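Local coordinates for protein bacteriocin (Pseudomonas syringae pv. tomato, PDB 4FZL) that probably kills related bacteria by degrading the cell-wall precursor lipid II, as a calcium-binding bacteriocin of the colicin M family, at residues T45-D50 with P97-A102; V123-I128 with V234-N239. One frame throughout, in Å; residues are numbered along the deposited sequence. Where two conformers were deposited one is given.

Overall arrangement
From the N terminus the chain first runs through a helical region, where contact 1 closes a loop of 46 residues by packing helix 37-54 against helix 96-106; helix 59-70 lies within that loop. Contact 2 opens only after contact 1 has closed, so the two follow in series, neither nesting nor crossing. It joins the turn at 123-128 to the last strand, 232-238, and the 105 residues between include the long antiparallel strands 142-153, 167-178 and 184-197. The centres of the contacts lie about 34 Å apart: contact 1 belongs to the buried helical part, contact 2 to the surface of the elongated sheet.

Contact 1: T45-D50 with P97-A102; sequences TFAAAD and PFHALA
Asp50 and His99 meet because each sends its CG anti to its own backbone N (chi1 -175° in Asp50), which carries carboxylate and imidazole into the interface of the two helices. There Asp50 OD2 accepts a nearly straight hydrogen bond of 2.7 Å from His99 ND1. OD2 lies in the imidazole plane; the N-H comes to the anti side of OD2, somewhat out of the carboxylate plane, and the carboxylate and ring planes are turned 78° against each other. Ala47 O rests over the centre of one imidazole face, 3.5 Å from His99 CE1, while Ala47 CB packs 3.6 Å from His99 CD2 and also touches the methyl of Ala102. Phe46 adds a T-shaped stack, its edge turned toward the face of Phe98 with ring planes at 68°; Phe46 CD2 comes 3.8 Å from Phe98 CG. The small Ala47 lets the backbones come close, its CA 4.1 Å from that of His99, and the helix axes approach to 8.0 Å. Ser91 and Thr96 hydrogen-bond to Asp50 OD1, and His88 ND1 is hydrogen-bonded to His99 NE2, so both ends of this buried His-carboxylate pair are held. Around this junction of helices 37-54 and 96-106, Tyr17 and Trp207 stack edge-to-face with Phe46 and Phe98 respectively, helix 59-70 packs beside Thr45 and Ala48, helix 159-165 touches Pro97 and Ala100, and Tyr224 of strand 224-227 hydrogen-bonds to Ala100 O.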
loop_
_atom_site.group_PDB
_atom_site.type_symbol
_atom_site.label_atom_id
_atom_site.label_comp_id
_atom_site.label_asym_id
_atom_site.label_seq_id
_atom_site.Cartn_x
_atom_site.Cartn_y
_atom_site.Cartn_z
ATOM N N THR A 45 9.157 -12.500 2.994
ATOM C CA THR A 45 8.079 -13.390 2.605
ATOM C C THR A 45 6.776 -12.573 2.498
ATOM O O THR A 45 5.974 -12.830 1.584
ATOM C CB THR A 45 7.945 -14.574 3.588
ATOM O OG1 THR A 45 9.182 -15.284 3.602
ATOM C CG2 THR A 45 6.693 -15.524 3.281
ATOM N N PHE A 46 6.536 -11.667 3.488
ATOM C CA PHE A 46 5.342 -10.832 3.388
ATOM C C PHE A 46 5.353 -10.061 2.052
ATOM O O PHE A 46 4.290 -9.894 1.415
ATOM C CB PHE A 46 5.218 -9.822 4.527
ATOM C CG PHE A 46 5.196 -10.372 5.921
ATOM C CD1 PHE A 46 4.824 -11.683 6.224
ATOM C CD2 PHE A 46 5.578 -9.562 6.953
ATOM C CE1 PHE A 46 4.885 -12.139 7.496
ATOM C CE2 PHE A 46 5.564 -10.001 8.274
ATOM C CZ PHE A 46 5.223 -11.319 8.529
ATOM N N ALA A 47 6.523 -9.482 1.721
ATOM C CA ALA A 47 6.529 -8.729 0.493
ATOM C C ALA A 47 6.275 -9.592 -0.734
ATOM O O ALA A 47 5.598 -9.179 -1.672
ATOM C CB ALA A 47 7.882 -8.107 0.385
ATOM N N ALA A 48 6.876 -10.790 -0.732
ATOM C CA ALA A 48 6.632 -11.717 -1.830
ATOM C C ALA A 48 5.147 -12.149 -1.926
ATOM O O ALA A 48 4.611 -12.335 -3.054
ATOM C CB ALA A 48 7.558 -12.932 -1.700
ATOM N N ALA A 49 4.549 -12.407 -0.750
ATOM C CA ALA A 49 3.191 -12.882 -0.740
ATOM C C ALA A 49 2.254 -11.743 -1.235
ATOM O O ALA A 49 1.302 -11.954 -1.975
ATOM C CB ALA A 49 2.828 -13.336 0.682
ATOM N N ASP A 50 2.529 -10.518 -0.789
ATOM C CA ASP A 50 1.763 -9.384 -1.269
ATOM C C ASP A 50 1.891 -9.223 -2.775
ATOM O O ASP A 50 0.919 -8.916 -3.446
ATOM C CB ASP A 50 2.255 -8.085 -0.629
ATOM C CG ASP A 50 1.427 -6.886 -0.981
ATOM O OD1 ASP A 50 0.298 -6.754 -0.446
ATOM O OD2 ASP A 50 1.867 -6.062 -1.747
ATOM N N PRO A 97 1.337 -2.844 3.720
ATOM C CA PRO A 97 2.270 -1.901 4.401
ATOM C C PRO A 97 3.624 -2.583 4.690
ATOM O O PRO A 97 4.640 -1.936 4.774
ATOM C CB PRO A 97 1.560 -1.522 5.702
ATOM C CG PRO A 97 0.258 -2.203 5.656
ATOM C CD PRO A 97 0.035 -2.931 4.379
ATOM N N PHE A 98 3.608 -3.910 4.910
ATOM C CA PHE A 98 4.864 -4.630 5.114
ATOM C C PHE A 98 5.687 -4.687 3.846
ATOM O O PHE A 98 6.923 -4.690 3.852
ATOM C CB PHE A 98 4.612 -6.035 5.620
ATOM C CG PHE A 98 4.049 -6.061 7.013
ATOM C CD1 PHE A 98 4.858 -5.925 8.115
ATOM C CD2 PHE A 98 2.681 -6.189 7.205
ATOM C CE1 PHE A 98 4.298 -5.963 9.420
ATOM C CE2 PHE A 98 2.121 -6.211 8.494
ATOM C CZ PHE A 98 2.944 -6.064 9.599
ATOM N N HIS A 99 4.999 -4.816 2.726
ATOM C CA HIS A 99 5.690 -4.820 1.427
ATOM C C HIS A 99 6.375 -3.464 1.214
ATOM O O HIS A 99 7.530 -3.415 0.809
ATOM C CB HIS A 99 4.630 -5.175 0.294
ATOM C CG HIS A 99 5.226 -5.383 -1.056
ATOM N ND1 HIS A 99 4.491 -5.822 -2.100
ATOM C CD2 HIS A 99 6.532 -5.328 -1.499
ATOM C CE1 HIS A 99 5.259 -5.994 -3.180
ATOM N NE2 HIS A 99 6.518 -5.716 -2.831
ATOM N N ALA A 100 5.679 -2.375 1.497
ATOM C CA ALA A 100 6.253 -1.039 1.384
ATOM C C ALA A 100 7.420 -0.894 2.362
ATOM O O ALA A 100 8.437 -0.181 2.055
ATOM C CB ALA A 100 5.187 0.033 1.568
ATOM N N LEU A 101 7.242 -1.425 3.572
ATOM C CA LEU A 101 8.321 -1.344 4.572
ATOM C C LEU A 101 9.610 -2.087 4.062
ATOM O O LEU A 101 10.751 -1.601 4.076
ATOM C CB LEU A 101 7.872 -1.951 5.918
ATOM C CG LEU A 101 8.928 -2.075 7.015
ATOM C CD1 LEU A 101 9.182 -0.652 7.456
ATOM C CD2 LEU A 101 8.268 -2.879 8.128
ATOM N N ALA A 102 9.361 -3.321 3.632
ATOM C CA ALA A 102 10.407 -4.147 2.996
ATOM C C ALA A 102 11.122 -3.381 1.846
ATOM O O ALA A 102 12.349 -3.430 1.744
ATOM C CB ALA A 102 9.845 -5.498 2.497
#

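Contact 2: V123-I128 with V234-N239; sequences VDIRGI and VTVSGN
Ile125 and Arg126 form a short 3-10 turn that faces the extended strand 234-238, with Ile125 CA 7.4 Å from Val236 CA. The turn packs over one face of the sheet, against strand 232-238, which pairs antiparallel with 184-197. Gly127 N bonds to Asp124 O and Ile128 N to Ile125 O, and Ile128 sits at the N-cap position of helix 129-135. The alternation of the strand points Val234 and Val236 toward the turn while Thr235 and Ser237 point away; Ser237 OG bonds to Thr185 OG1. Ile125 supplies the apolar centre. Its CD1 touches both valines, lying 4.1 Å from Val234 CG2, and Val131 and Ile135 of the following helix and Leu172 of strand 167-178 also touch its side chain. The Ile125 chi2 of 140° is away from a staggered value, and CD1 to Val236 CG2, at 3.3 Å, is a tight carbon contact. Nearer the C terminus, the aliphatic part of Arg126 crosses Val236, its CG 3.7 Å from Val236 CG1. The Arg126 chain then bends at chi3 (58°), and its NH1 ends 3.0 Å from Ser237 O and 3.6 Å from Gly238 CA.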
loop_
_atom_site.group_PDB
_atom_site.type_symbol
_atom_site.label_atom_id
_atom_site.label_comp_id
_atom_site.label_asym_id
_atom_site.label_seq_id
_atom_site.Cartn_x
_atom_site.Cartn_y
_atom_site.Cartn_z
ATOM N N VAL A 123 -14.155 7.910 -2.854
ATOM C CA VAL A 123 -14.138 9.347 -2.700
ATOM C C VAL A 123 -15.576 9.902 -2.844
ATOM O O VAL A 123 -16.219 9.673 -3.819
ATOM C CB VAL A 123 -13.207 10.010 -3.712
ATOM C CG1 VAL A 123 -13.173 11.561 -3.619
ATOM C CG2 VAL A 123 -11.775 9.440 -3.563
ATOM N N ASP A 124 -16.015 10.662 -1.845
ATOM C CA ASP A 124 -17.312 11.313 -1.855
ATOM C C ASP A 124 -17.033 12.779 -2.200
ATOM O O ASP A 124 -16.718 13.573 -1.327
ATOM C CB ASP A 124 -17.958 11.170 -0.464
ATOM C CG ASP A 124 -19.257 11.969 -0.317
ATOM O OD1 ASP A 124 -19.706 12.194 0.854
ATOM O OD2 ASP A 124 -19.855 12.334 -1.365
ATOM N N ILE A 125 -17.052 13.136 -3.485
ATOM C CA ILE A 125 -16.697 14.490 -3.896
ATOM C C ILE A 125 -17.576 15.577 -3.270
ATOM O O ILE A 125 -17.115 16.676 -3.026
ATOM C CB ILE A 125 -16.766 14.634 -5.425
ATOM C CG1 ILE A 125 -15.649 13.789 -6.067
ATOM C CG2 ILE A 125 -16.700 16.104 -5.815
ATOM C CD1 ILE A 125 -16.066 13.057 -7.344
ATOM N N ARG A 126 -18.853 15.263 -3.029
ATOM C CA ARG A 126 -19.776 16.217 -2.478
ATOM C C ARG A 126 -19.304 16.589 -1.086
ATOM O O ARG A 126 -19.549 17.715 -0.643
ATOM C CB ARG A 126 -21.199 15.650 -2.404
ATOM C CG ARG A 126 -21.867 15.239 -3.726
ATOM C CD ARG A 126 -23.321 14.800 -3.537
ATOM N NE ARG A 126 -24.107 15.877 -2.908
ATOM C CZ ARG A 126 -24.377 17.063 -3.471
ATOM N NH1 ARG A 126 -23.967 17.367 -4.708
ATOM N NH2 ARG A 126 -25.081 17.957 -2.791
ATOM N N GLY A 127 -18.500 15.718 -0.457
ATOM C CA GLY A 127 -17.895 16.014 0.849
ATOM C C GLY A 127 -16.588 16.794 0.831
ATOM O O GLY A 127 -15.975 16.937 1.860
ATOM N N ILE A 128 -16.195 17.343 -0.338
ATOM C CA ILE A 128 -14.889 18.040 -0.530
ATOM C C ILE A 128 -15.113 19.500 -0.987
ATOM O O ILE A 128 -15.261 19.774 -2.184
ATOM C CB ILE A 128 -13.955 17.285 -1.549
ATOM C CG1 ILE A 128 -13.680 15.880 -1.002
ATOM C CG2 ILE A 128 -12.644 18.046 -1.795
ATOM C CD1 ILE A 128 -12.791 15.042 -1.867
ATOM N N VAL A 234 -15.945 7.995 -12.258
ATOM C CA VAL A 234 -16.940 8.460 -11.297
ATOM C C VAL A 234 -17.987 9.387 -11.889
ATOM O O VAL A 234 -17.696 10.127 -12.845
ATOM C CB VAL A 234 -16.308 9.242 -10.117
ATOM C CG1 VAL A 234 -15.405 8.281 -9.298
ATOM C CG2 VAL A 234 -15.562 10.472 -10.524
ATOM N N THR A 235 -19.146 9.429 -11.231
ATOM C CA THR A 235 -20.245 10.315 -11.575
ATOM C C THR A 235 -20.787 10.987 -10.304
ATOM O O THR A 235 -20.939 10.317 -9.267
ATOM C CB THR A 235 -21.325 9.491 -12.265
ATOM O OG1 THR A 235 -21.732 8.442 -11.385
ATOM C CG2 THR A 235 -20.749 8.866 -13.518
ATOM N N VAL A 236 -21.088 12.270 -10.389
ATOM C CA VAL A 236 -21.567 13.030 -9.260
ATOM C C VAL A 236 -22.588 14.004 -9.802
ATOM O O VAL A 236 -22.389 14.604 -10.876
ATOM C CB VAL A 236 -20.434 13.823 -8.549
ATOM C CG1 VAL A 236 -20.959 14.404 -7.254
ATOM C CG2 VAL A 236 -19.231 12.932 -8.239
ATOM N N SER A 237 -23.683 14.155 -9.077
ATOM C CA SER A 237 -24.669 15.160 -9.440
ATOM C C SER A 237 -25.009 16.096 -8.275
ATOM O O SER A 237 -24.684 15.817 -7.118
ATOM C CB SER A 237 -25.913 14.456 -9.936
ATOM O OG SER A 237 -25.573 13.648 -11.049
ATOM N N GLY A 238 -25.612 17.241 -8.588
ATOM C CA GLY A 238 -26.144 18.110 -7.528
ATOM C C GLY A 238 -26.979 19.260 -8.028
ATOM O O GLY A 238 -27.424 19.223 -9.181
ATOM N N ASN A 239 -27.177 20.264 -7.149
ATOM C CA ASN A 239 -27.915 21.513 -7.453
ATOM C C ASN A 239 -27.354 22.845 -6.913
ATOM O O ASN A 239 -27.396 23.840 -7.621
ATOM C CB ASN A 239 -29.376 21.386 -7.042
ATOM C CG ASN A 239 -30.268 21.160 -8.237
ATOM O OD1 ASN A 239 -30.392 20.021 -8.721
ATOM N ND2 ASN A 239 -30.802 22.275 -8.808
#